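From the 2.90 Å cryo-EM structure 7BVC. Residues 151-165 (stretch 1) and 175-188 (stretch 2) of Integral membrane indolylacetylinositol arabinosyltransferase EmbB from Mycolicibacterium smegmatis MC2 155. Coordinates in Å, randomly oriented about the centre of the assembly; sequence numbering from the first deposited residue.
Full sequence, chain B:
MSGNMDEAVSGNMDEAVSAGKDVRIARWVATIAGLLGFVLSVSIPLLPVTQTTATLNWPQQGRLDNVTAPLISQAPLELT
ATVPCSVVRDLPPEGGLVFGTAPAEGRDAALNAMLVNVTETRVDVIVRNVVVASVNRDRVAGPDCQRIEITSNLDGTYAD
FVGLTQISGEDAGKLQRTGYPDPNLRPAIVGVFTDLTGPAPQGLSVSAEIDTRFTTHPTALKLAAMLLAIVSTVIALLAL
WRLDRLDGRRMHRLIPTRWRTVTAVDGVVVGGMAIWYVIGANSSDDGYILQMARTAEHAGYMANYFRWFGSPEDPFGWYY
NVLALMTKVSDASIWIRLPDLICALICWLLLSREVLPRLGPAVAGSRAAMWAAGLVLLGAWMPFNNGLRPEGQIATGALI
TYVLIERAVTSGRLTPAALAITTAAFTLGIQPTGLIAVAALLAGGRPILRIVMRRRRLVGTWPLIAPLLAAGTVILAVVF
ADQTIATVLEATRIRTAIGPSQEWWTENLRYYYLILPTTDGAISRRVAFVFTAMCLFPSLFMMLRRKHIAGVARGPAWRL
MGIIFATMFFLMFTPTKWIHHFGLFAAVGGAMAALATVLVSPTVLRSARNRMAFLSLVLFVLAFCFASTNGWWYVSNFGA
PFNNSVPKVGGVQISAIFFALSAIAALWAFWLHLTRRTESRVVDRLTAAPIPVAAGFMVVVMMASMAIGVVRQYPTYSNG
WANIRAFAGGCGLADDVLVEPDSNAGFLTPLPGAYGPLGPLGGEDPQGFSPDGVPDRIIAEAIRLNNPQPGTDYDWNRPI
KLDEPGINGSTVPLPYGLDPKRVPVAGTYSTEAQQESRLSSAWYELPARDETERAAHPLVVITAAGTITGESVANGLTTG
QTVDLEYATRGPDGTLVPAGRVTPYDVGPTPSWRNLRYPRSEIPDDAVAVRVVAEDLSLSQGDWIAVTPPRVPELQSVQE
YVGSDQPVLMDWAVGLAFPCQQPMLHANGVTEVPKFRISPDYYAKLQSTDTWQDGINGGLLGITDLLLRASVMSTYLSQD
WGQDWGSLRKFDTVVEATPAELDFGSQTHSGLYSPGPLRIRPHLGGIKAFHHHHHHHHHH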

ATOM      1  N   THR B 151       3.374 -46.432  -9.505  1.00 56.90           N
ATOM      2  CA  THR B 151       2.147 -45.790  -9.973  1.00 56.90           C
ATOM      3  C   THR B 151       1.883 -44.477  -9.240  1.00 56.90           C
ATOM      4  O   THR B 151       2.160 -44.348  -8.046  1.00 56.90           O
ATOM      5  CB  THR B 151       0.960 -46.745  -9.785  1.00 56.90           C
ATOM      6  OG1 THR B 151       1.225 -47.974 -10.470  1.00 56.90           O
ATOM      7  CG2 THR B 151      -0.314 -46.143 -10.344  1.00 56.90           C
ATOM      8  N   SER B 152       1.357 -43.496  -9.974  1.00 55.73           N
ATOM      9  CA  SER B 152       1.031 -42.192  -9.399  1.00 55.73           C
ATOM     10  C   SER B 152      -0.165 -41.611 -10.135  1.00 55.73           C
ATOM     11  O   SER B 152      -0.069 -41.309 -11.327  1.00 55.73           O
ATOM     12  CB  SER B 152       2.228 -41.245  -9.480  1.00 55.73           C
ATOM     13  OG  SER B 152       1.905 -39.970  -8.953  1.00 55.73           O
ATOM     14  N   ASN B 153      -1.280 -41.450  -9.432  1.00 59.81           N
ATOM     15  CA  ASN B 153      -2.512 -40.940 -10.027  1.00 59.81           C
ATOM     16  C   ASN B 153      -3.292 -40.188  -8.953  1.00 59.81           C
ATOM     17  O   ASN B 153      -2.741 -39.822  -7.909  1.00 59.81           O
ATOM     18  CB  ASN B 153      -3.317 -42.085 -10.664  1.00 59.81           C
ATOM     19  CG  ASN B 153      -3.417 -43.297  -9.765  1.00 59.81           C
ATOM     20  OD1 ASN B 153      -3.043 -43.249  -8.595  1.00 59.81           O
ATOM     21  ND2 ASN B 153      -3.921 -44.396 -10.309  1.00 59.81           N
ATOM     22  N   LEU B 154      -4.581 -39.946  -9.210  1.00 62.99           N
ATOM     23  CA  LEU B 154      -5.427 -39.199  -8.287  1.00 62.99           C
ATOM     24  C   LEU B 154      -5.689 -39.936  -6.981  1.00 62.99           C
ATOM     25  O   LEU B 154      -6.166 -39.312  -6.027  1.00 62.99           O
ATOM     26  CB  LEU B 154      -6.764 -38.866  -8.950  1.00 62.99           C
ATOM     27  CG  LEU B 154      -6.782 -37.866 -10.105  1.00 62.99           C
ATOM     28  CD1 LEU B 154      -8.155 -37.842 -10.749  1.00 62.99           C
ATOM     29  CD2 LEU B 154      -6.420 -36.486  -9.600  1.00 62.99           C
ATOM     30  N   ASP B 155      -5.400 -41.235  -6.912  1.00 67.40           N
ATOM     31  CA  ASP B 155      -5.568 -41.965  -5.660  1.00 67.40           C
ATOM     32  C   ASP B 155      -4.383 -41.731  -4.729  1.00 67.40           C
ATOM     33  O   ASP B 155      -4.561 -41.406  -3.552  1.00 67.40           O
ATOM     34  CB  ASP B 155      -5.743 -43.456  -5.941  1.00 67.40           C
ATOM     35  CG  ASP B 155      -7.040 -43.761  -6.658  1.00 67.40           C
ATOM     36  OD1 ASP B 155      -8.016 -43.007  -6.465  1.00 67.40           O
ATOM     37  OD2 ASP B 155      -7.083 -44.752  -7.415  1.00 67.40           O
ATOM     38  N   GLY B 156      -3.172 -41.895  -5.243  1.00 62.95           N
ATOM     39  CA  GLY B 156      -1.981 -41.658  -4.454  1.00 62.95           C
ATOM     40  C   GLY B 156      -0.772 -42.238  -5.147  1.00 62.95           C
ATOM     41  O   GLY B 156      -0.878 -42.981  -6.127  1.00 62.95           O
ATOM     42  N   THR B 157       0.392 -41.886  -4.614  1.00 63.72           N
ATOM     43  CA  THR B 157       1.661 -42.376  -5.133  1.00 63.72           C
ATOM     44  C   THR B 157       2.025 -43.664  -4.407  1.00 63.72           C
ATOM     45  O   THR B 157       2.113 -43.679  -3.175  1.00 63.72           O
ATOM     46  CB  THR B 157       2.760 -41.329  -4.954  1.00 63.72           C
ATOM     47  OG1 THR B 157       2.239 -40.032  -5.267  1.00 63.72           O
ATOM     48  CG2 THR B 157       3.933 -41.629  -5.867  1.00 63.72           C
ATOM     49  N   TYR B 158       2.243 -44.740  -5.163  1.00 66.90           N
ATOM     50  CA  TYR B 158       2.472 -46.054  -4.573  1.00 66.90           C
ATOM     51  C   TYR B 158       3.530 -46.801  -5.369  1.00 66.90           C
ATOM     52  O   TYR B 158       3.383 -46.998  -6.583  1.00 66.90           O
ATOM     53  CB  TYR B 158       1.171 -46.858  -4.506  1.00 66.90           C
ATOM     54  CG  TYR B 158       0.299 -46.472  -3.333  1.00 66.90           C
ATOM     55  CD1 TYR B 158       0.601 -46.904  -2.050  1.00 66.90           C
ATOM     56  CD2 TYR B 158      -0.814 -45.663  -3.506  1.00 66.90           C
ATOM     57  CE1 TYR B 158      -0.186 -46.547  -0.974  1.00 66.90           C
ATOM     58  CE2 TYR B 158      -1.607 -45.301  -2.437  1.00 66.90           C
ATOM     59  CZ  TYR B 158      -1.286 -45.745  -1.173  1.00 66.90           C
ATOM     60  OH  TYR B 158      -2.069 -45.393  -0.098  1.00 66.90           O
ATOM     61  N   ALA B 159       4.588 -47.214  -4.675  1.00 68.54           N
ATOM     62  CA  ALA B 159       5.678 -47.988  -5.249  1.00 68.54           C
ATOM     63  C   ALA B 159       5.628 -49.413  -4.710  1.00 68.54           C
ATOM     64  O   ALA B 159       5.570 -49.624  -3.492  1.00 68.54           O
ATOM     65  CB  ALA B 159       7.028 -47.345  -4.932  1.00 68.54           C
ATOM     66  N   ASP B 160       5.631 -50.375  -5.623  1.00 75.11           N
ATOM     67  CA  ASP B 160       5.551 -51.794  -5.330  1.00 75.11           C
ATOM     68  C   ASP B 160       6.850 -52.470  -5.740  1.00 75.11           C
ATOM     69  O   ASP B 160       7.452 -52.119  -6.760  1.00 75.11           O
ATOM     70  CB  ASP B 160       4.387 -52.451  -6.074  1.00 75.11           C
ATOM     71  CG  ASP B 160       3.044 -51.906  -5.649  1.00 75.11           C
ATOM     72  OD1 ASP B 160       2.933 -51.434  -4.504  1.00 75.11           O
ATOM     73  OD2 ASP B 160       2.099 -51.950  -6.459  1.00 75.11           O
ATOM     74  N   PHE B 161       7.245 -53.470  -4.961  1.00 77.47           N
ATOM     75  CA  PHE B 161       8.515 -54.163  -5.139  1.00 77.47           C
ATOM     76  C   PHE B 161       8.264 -55.650  -5.336  1.00 77.47           C
ATOM     77  O   PHE B 161       8.829 -56.476  -4.611  1.00 77.47           O
ATOM     78  CB  PHE B 161       9.434 -53.940  -3.938  1.00 77.47           C
ATOM     79  CG  PHE B 161      10.186 -52.645  -3.978  1.00 77.47           C
ATOM     80  CD1 PHE B 161       9.624 -51.482  -3.482  1.00 77.47           C
ATOM     81  CD2 PHE B 161      11.462 -52.590  -4.506  1.00 77.47           C
ATOM     82  CE1 PHE B 161      10.319 -50.292  -3.517  1.00 77.47           C
ATOM     83  CE2 PHE B 161      12.159 -51.402  -4.543  1.00 77.47           C
ATOM     84  CZ  PHE B 161      11.587 -50.253  -4.047  1.00 77.47           C
ATOM     85  N   VAL B 162       7.414 -55.984  -6.308  1.00 82.19           N
ATOM     86  CA  VAL B 162       6.868 -57.325  -6.502  1.00 82.19           C
ATOM     87  C   VAL B 162       7.945 -58.390  -6.350  1.00 82.19           C
ATOM     88  O   VAL B 162       9.005 -58.314  -6.979  1.00 82.19           O
ATOM     89  CB  VAL B 162       6.197 -57.438  -7.882  1.00 82.19           C
ATOM     90  CG1 VAL B 162       5.415 -58.733  -7.991  1.00 82.19           C
ATOM     91  CG2 VAL B 162       5.302 -56.236  -8.138  1.00 82.19           C
ATOM     92  N   GLY B 163       7.672 -59.387  -5.511  1.00 89.16           N
ATOM     93  CA  GLY B 163       8.627 -60.412  -5.169  1.00 89.16           C
ATOM     94  C   GLY B 163       9.212 -60.280  -3.778  1.00 89.16           C
ATOM     95  O   GLY B 163       9.686 -61.277  -3.222  1.00 89.16           O
ATOM     96  N   LEU B 164       9.187 -59.081  -3.208  1.00 93.37           N
ATOM     97  CA  LEU B 164       9.733 -58.819  -1.886  1.00 93.37           C
ATOM     98  C   LEU B 164       8.614 -58.690  -0.860  1.00 93.37           C
ATOM     99  O   LEU B 164       7.492 -58.289  -1.180  1.00 93.37           O
ATOM    100  CB  LEU B 164      10.573 -57.541  -1.888  1.00 93.37           C
ATOM    101  CG  LEU B 164      12.084 -57.681  -2.074  1.00 93.37           C
ATOM    102  CD1 LEU B 164      12.416 -58.089  -3.497  1.00 93.37           C
ATOM    103  CD2 LEU B 164      12.788 -56.383  -1.708  1.00 93.37           C
ATOM    104  N   THR B 165       8.937 -59.042   0.380  1.00102.03           N
ATOM    105  CA  THR B 165       8.069 -58.825   1.525  1.00102.03           C
ATOM    106  C   THR B 165       8.821 -58.013   2.572  1.00102.03           C
ATOM    107  O   THR B 165      10.054 -57.988   2.596  1.00102.03           O
ATOM    108  CB  THR B 165       7.588 -60.150   2.133  1.00102.03           C
ATOM    109  OG1 THR B 165       8.716 -60.915   2.574  1.00102.03           O
ATOM    110  CG2 THR B 165       6.803 -60.956   1.110  1.00102.03           C
ATOM    111  N   LEU B 175       3.539 -57.059   1.995  1.00 98.40           N
ATOM    112  CA  LEU B 175       4.315 -56.752   0.808  1.00 98.40           C
ATOM    113  C   LEU B 175       4.976 -55.384   0.942  1.00 98.40           C
ATOM    114  O   LEU B 175       4.635 -54.579   1.812  1.00 98.40           O
ATOM    115  CB  LEU B 175       3.432 -56.791  -0.437  1.00 98.40           C
ATOM    116  CG  LEU B 175       2.839 -58.162  -0.768  1.00 98.40           C
ATOM    117  CD1 LEU B 175       1.907 -58.074  -1.967  1.00 98.40           C
ATOM    118  CD2 LEU B 175       3.940 -59.182  -1.008  1.00 98.40           C
ATOM    119  N   GLN B 176       5.933 -55.127   0.056  1.00 87.57           N
ATOM    120  CA  GLN B 176       6.703 -53.892   0.072  1.00 87.57           C
ATOM    121  C   GLN B 176       5.954 -52.718  -0.556  1.00 87.57           C
ATOM    122  O   GLN B 176       6.577 -51.698  -0.870  1.00 87.57           O
ATOM    123  CB  GLN B 176       8.045 -54.115  -0.634  1.00 87.57           C
ATOM    124  CG  GLN B 176       9.147 -53.135  -0.255  1.00 87.57           C
ATOM    125  CD  GLN B 176       9.491 -53.175   1.219  1.00 87.57           C
ATOM    126  OE1 GLN B 176       9.776 -54.235   1.773  1.00 87.57           O
ATOM    127  NE2 GLN B 176       9.473 -52.014   1.863  1.00 87.57           N
ATOM    128  N   ARG B 177       4.643 -52.837  -0.752  1.00 76.91           N
ATOM    129  CA  ARG B 177       3.856 -51.724  -1.266  1.00 76.91           C
ATOM    130  C   ARG B 177       3.923 -50.552  -0.299  1.00 76.91           C
ATOM    131  O   ARG B 177       3.476 -50.656   0.847  1.00 76.91           O
ATOM    132  CB  ARG B 177       2.410 -52.157  -1.476  1.00 76.91           C
ATOM    133  CG  ARG B 177       1.479 -51.027  -1.860  1.00 76.91           C
ATOM    134  CD  ARG B 177       0.237 -51.566  -2.531  1.00 76.91           C
ATOM    135  NE  ARG B 177      -0.452 -50.538  -3.302  1.00 76.91           N
ATOM    136  CZ  ARG B 177      -1.361 -49.709  -2.801  1.00 76.91           C
ATOM    137  NH1 ARG B 177      -1.698 -49.784  -1.521  1.00 76.91           N
ATOM    138  NH2 ARG B 177      -1.937 -48.805  -3.580  1.00 76.91           N
ATOM    139  N   THR B 178       4.481 -49.435  -0.756  1.00 72.48           N
ATOM    140  CA  THR B 178       4.678 -48.289   0.118  1.00 72.48           C
ATOM    141  C   THR B 178       4.318 -47.015  -0.624  1.00 72.48           C
ATOM    142  O   THR B 178       4.604 -46.880  -1.816  1.00 72.48           O
ATOM    143  CB  THR B 178       6.129 -48.218   0.615  1.00 72.48           C
ATOM    144  OG1 THR B 178       6.462 -49.432   1.296  1.00 72.48           O
ATOM    145  CG2 THR B 178       6.327 -47.049   1.568  1.00 72.48           C
ATOM    146  N   GLY B 179       3.695 -46.076   0.079  1.00 67.84           N
ATOM    147  CA  GLY B 179       3.371 -44.808  -0.551  1.00 67.84           C
ATOM    148  C   GLY B 179       2.461 -43.965   0.310  1.00 67.84           C
ATOM    149  O   GLY B 179       2.448 -44.092   1.538  1.00 67.84           O
ATOM    150  N   TYR B 180       1.703 -43.097  -0.357  1.00 67.70           N
ATOM    151  CA  TYR B 180       0.810 -42.170   0.312  1.00 67.70           C
ATOM    152  C   TYR B 180      -0.426 -41.944  -0.544  1.00 67.70           C
ATOM    153  O   TYR B 180      -0.307 -41.838  -1.776  1.00 67.70           O
ATOM    154  CB  TYR B 180       1.498 -40.832   0.595  1.00 67.70           C
ATOM    155  CG  TYR B 180       2.647 -40.935   1.571  1.00 67.70           C
ATOM    156  CD1 TYR B 180       3.936 -41.201   1.129  1.00 67.70           C
ATOM    157  CD2 TYR B 180       2.444 -40.775   2.933  1.00 67.70           C
ATOM    158  CE1 TYR B 180       4.986 -41.303   2.013  1.00 67.70           C
ATOM    159  CE2 TYR B 180       3.489 -40.873   3.826  1.00 67.70           C
ATOM    160  CZ  TYR B 180       4.758 -41.136   3.361  1.00 67.70           C
ATOM    161  OH  TYR B 180       5.807 -41.236   4.245  1.00 67.70           O
ATOM    162  N   PRO B 181      -1.620 -41.872   0.066  1.00 67.95           N
ATOM    163  CA  PRO B 181      -2.855 -41.613  -0.680  1.00 67.95           C
ATOM    164  C   PRO B 181      -3.151 -40.124  -0.844  1.00 67.95           C
ATOM    165  O   PRO B 181      -4.230 -39.638  -0.487  1.00 67.95           O
ATOM    166  CB  PRO B 181      -3.915 -42.309   0.179  1.00 67.95           C
ATOM    167  CG  PRO B 181      -3.402 -42.138   1.570  1.00 67.95           C
ATOM    168  CD  PRO B 181      -1.888 -42.138   1.490  1.00 67.95           C
ATOM    169  N   ASP B 182      -2.188 -39.385  -1.389  1.00 65.11           N
ATOM    170  CA  ASP B 182      -2.316 -37.953  -1.587  1.00 65.11           C
ATOM    171  C   ASP B 182      -2.431 -37.642  -3.070  1.00 65.11           C
ATOM    172  O   ASP B 182      -1.561 -38.052  -3.849  1.00 65.11           O
ATOM    173  CB  ASP B 182      -1.108 -37.222  -0.993  1.00 65.11           C
ATOM    174  CG  ASP B 182      -1.434 -35.807  -0.562  1.00 65.11           C
ATOM    175  OD1 ASP B 182      -2.632 -35.465  -0.495  1.00 65.11           O
ATOM    176  OD2 ASP B 182      -0.489 -35.038  -0.289  1.00 65.11           O
ATOM    177  N   PRO B 183      -3.479 -36.934  -3.502  1.00 61.54           N
ATOM    178  CA  PRO B 183      -3.594 -36.582  -4.922  1.00 61.54           C
ATOM    179  C   PRO B 183      -2.735 -35.401  -5.336  1.00 61.54           C
ATOM    180  O   PRO B 183      -2.692 -35.080  -6.531  1.00 61.54           O
ATOM    181  CB  PRO B 183      -5.083 -36.257  -5.076  1.00 61.54           C
ATOM    182  CG  PRO B 183      -5.477 -35.743  -3.738  1.00 61.54           C
ATOM    183  CD  PRO B 183      -4.655 -36.502  -2.728  1.00 61.54           C
ATOM    184  N   ASN B 184      -2.056 -34.747  -4.395  1.00 59.58           N
ATOM    185  CA  ASN B 184      -1.182 -33.622  -4.690  1.00 59.58           C
ATOM    186  C   ASN B 184       0.284 -34.028  -4.755  1.00 59.58           C
ATOM    187  O   ASN B 184       1.165 -33.167  -4.660  1.00 59.58           O
ATOM    188  CB  ASN B 184      -1.376 -32.515  -3.654  1.00 59.58           C
ATOM    189  CG  ASN B 184      -2.703 -31.803  -3.804  1.00 59.58           C
ATOM    190  OD1 ASN B 184      -3.187 -31.596  -4.916  1.00 59.58           O
ATOM    191  ND2 ASN B 184      -3.300 -31.424  -2.682  1.00 59.58           N
ATOM    192  N   LEU B 185       0.565 -35.321  -4.913  1.00 57.06           N
ATOM    193  CA  LEU B 185       1.926 -35.828  -5.010  1.00 57.06           C
ATOM    194  C   LEU B 185       2.276 -36.240  -6.435  1.00 57.06           C
ATOM    195  O   LEU B 185       3.109 -37.124  -6.646  1.00 57.06           O
ATOM    196  CB  LEU B 185       2.131 -37.002  -4.053  1.00 57.06           C
ATOM    197  CG  LEU B 185       2.566 -36.683  -2.620  1.00 57.06           C
ATOM    198  CD1 LEU B 185       3.040 -37.942  -1.920  1.00 57.06           C
ATOM    199  CD2 LEU B 185       3.652 -35.623  -2.603  1.00 57.06           C
ATOM    200  N   ARG B 186       1.644 -35.618  -7.419  1.00 54.72           N
ATOM    201  CA  ARG B 186       1.947 -35.929  -8.809  1.00 54.72           C
ATOM    202  C   ARG B 186       3.145 -35.105  -9.268  1.00 54.72           C
ATOM    203  O   ARG B 186       3.127 -33.877  -9.150  1.00 54.72           O
ATOM    204  CB  ARG B 186       0.738 -35.652  -9.696  1.00 54.72           C
ATOM    205  CG  ARG B 186      -0.534 -36.305  -9.193  1.00 54.72           C
ATOM    206  CD  ARG B 186      -1.455 -36.717 -10.326  1.00 54.72           C
ATOM    207  NE  ARG B 186      -2.074 -35.572 -10.986  1.00 54.72           N
ATOM    208  CZ  ARG B 186      -3.026 -34.818 -10.447  1.00 54.72           C
ATOM    209  NH1 ARG B 186      -3.474 -35.073  -9.227  1.00 54.72           N
ATOM    210  NH2 ARG B 186      -3.528 -33.798 -11.129  1.00 54.72           N
ATOM    211  N   PRO B 187       4.192 -35.739  -9.790  1.00 50.25           N
ATOM    212  CA  PRO B 187       5.432 -35.012 -10.076  1.00 50.25           C
ATOM    213  C   PRO B 187       5.258 -34.035 -11.227  1.00 50.25           C
ATOM    214  O   PRO B 187       4.307 -34.094 -12.006  1.00 50.25           O
ATOM    215  CB  PRO B 187       6.411 -36.129 -10.439  1.00 50.25           C
ATOM    216  CG  PRO B 187       5.545 -37.205 -10.984  1.00 50.25           C
ATOM    217  CD  PRO B 187       4.279 -37.155 -10.181  1.00 50.25           C
ATOM    218  N   ALA B 188       6.213 -33.114 -11.322  1.00 46.60           N
ATOM    219  CA  ALA B 188       6.266 -32.141 -12.403  1.00 46.60           C
ATOM    220  C   ALA B 188       7.119 -32.715 -13.527  1.00 46.60           C
ATOM    221  O   ALA B 188       8.284 -33.062 -13.308  1.00 46.60           O
ATOM    222  CB  ALA B 188       6.836 -30.809 -11.919  1.00 46.60           C
TER

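The contact is built on a short antiparallel pairing of strand 157-159 with strand 178-180, whose N-to-C directions differ by 177° and whose axes approach to 4.7 Å. Two hydrogen-bonded pairs define the register. Ala159 and Thr178 exchange two well-aligned bonds, Ala159 N to Thr178 O at 2.9 Å (169° at the hydrogen) and Thr178 N to Ala159 O at 3.0 Å (167°). Thr157 and Tyr180 form a less even pair: Tyr180 N to Thr157 O is 2.9 Å at 160°, whereas Thr157 N to Tyr180 O, also 2.9 Å, closes to 124° and is weak. The difference between the two bonds is one of angle, not length; the backbones remain close beyond this pair, with Gly156 CA 3.9 Å from Pro181 CA.

Between these pairs lies Tyr158 opposite Gly179, their CA atoms 4.3 Å apart. The lack of a side chain at Gly179 matters here: an ideal CB would sit 2.0 Å from Thr157 O and 2.8 Å from Tyr158 CD1. Instead, Gly179 CA comes within 3.1 Å of Thr157 O in a CA-H...O contact. Gly156 is similarly confined, since a CB there would fall 2.3 Å from Tyr180 O and 2.6 Å from Pro181 CA.

The Tyr158 side chain, with chi1 m (-80°) and chi2 -77°, lies across the neighbouring strand, and Tyr158 has the largest covered area of any residue in the contact, 107 Å². Its hydroxyl end reaches Pro181, with Tyr158 OH 3.6 Å from Pro181 CB. One ring face has Tyr180 N over it; the opposite face carries the guanidinium of Arg177. That stack is nearly flat, with planes at 14° and centres 3.8 Å apart, and Arg177 CZ lies 21° off the ring normal, a cation-pi arrangement. Arg177 gets there through an extended chain, chi1 to chi3 all t (173°, 159°, -161°), before chi4 of -87° turns the guanidinium plane. Its CA-to-CB bond points sideways, so the reach comes from the rest of the side chain.

Asp160 meets the same arginine. With chi1 m (-63°), its carboxylate places OD1 3.0 Å from Arg177 CG and 3.7 Å from Arg177 NE; the latter is a long salt bridge, so the charge pairing accompanies close packing against the aliphatic part.

On the face shared by Thr157, Ala159, Thr178 and Tyr180, Thr157 adopts m (-41°). This rotamer sets Thr157 OG1 3.3 Å from Leu185 O, a weak hydrogen bond, and also 3.3 Å from Leu185 CB. Thr178, likewise m (-58°), turns its OG1 back to its own stretch, donating to Gln176 O at 3.1 Å.

Packing continues beyond the strands. The CA-to-CB bond of Gln176 points toward stretch 1, and its folded chain (t, p, then chi3 53°) lies beside Phe161, with Gln176 CB 3.6 Å from Phe161 CB. At the other end, Leu154, m,t, brings CD2 within 3.3 Å of Arg186 NH1, while Leu154 O lies 3.4 Å from Pro183 CB.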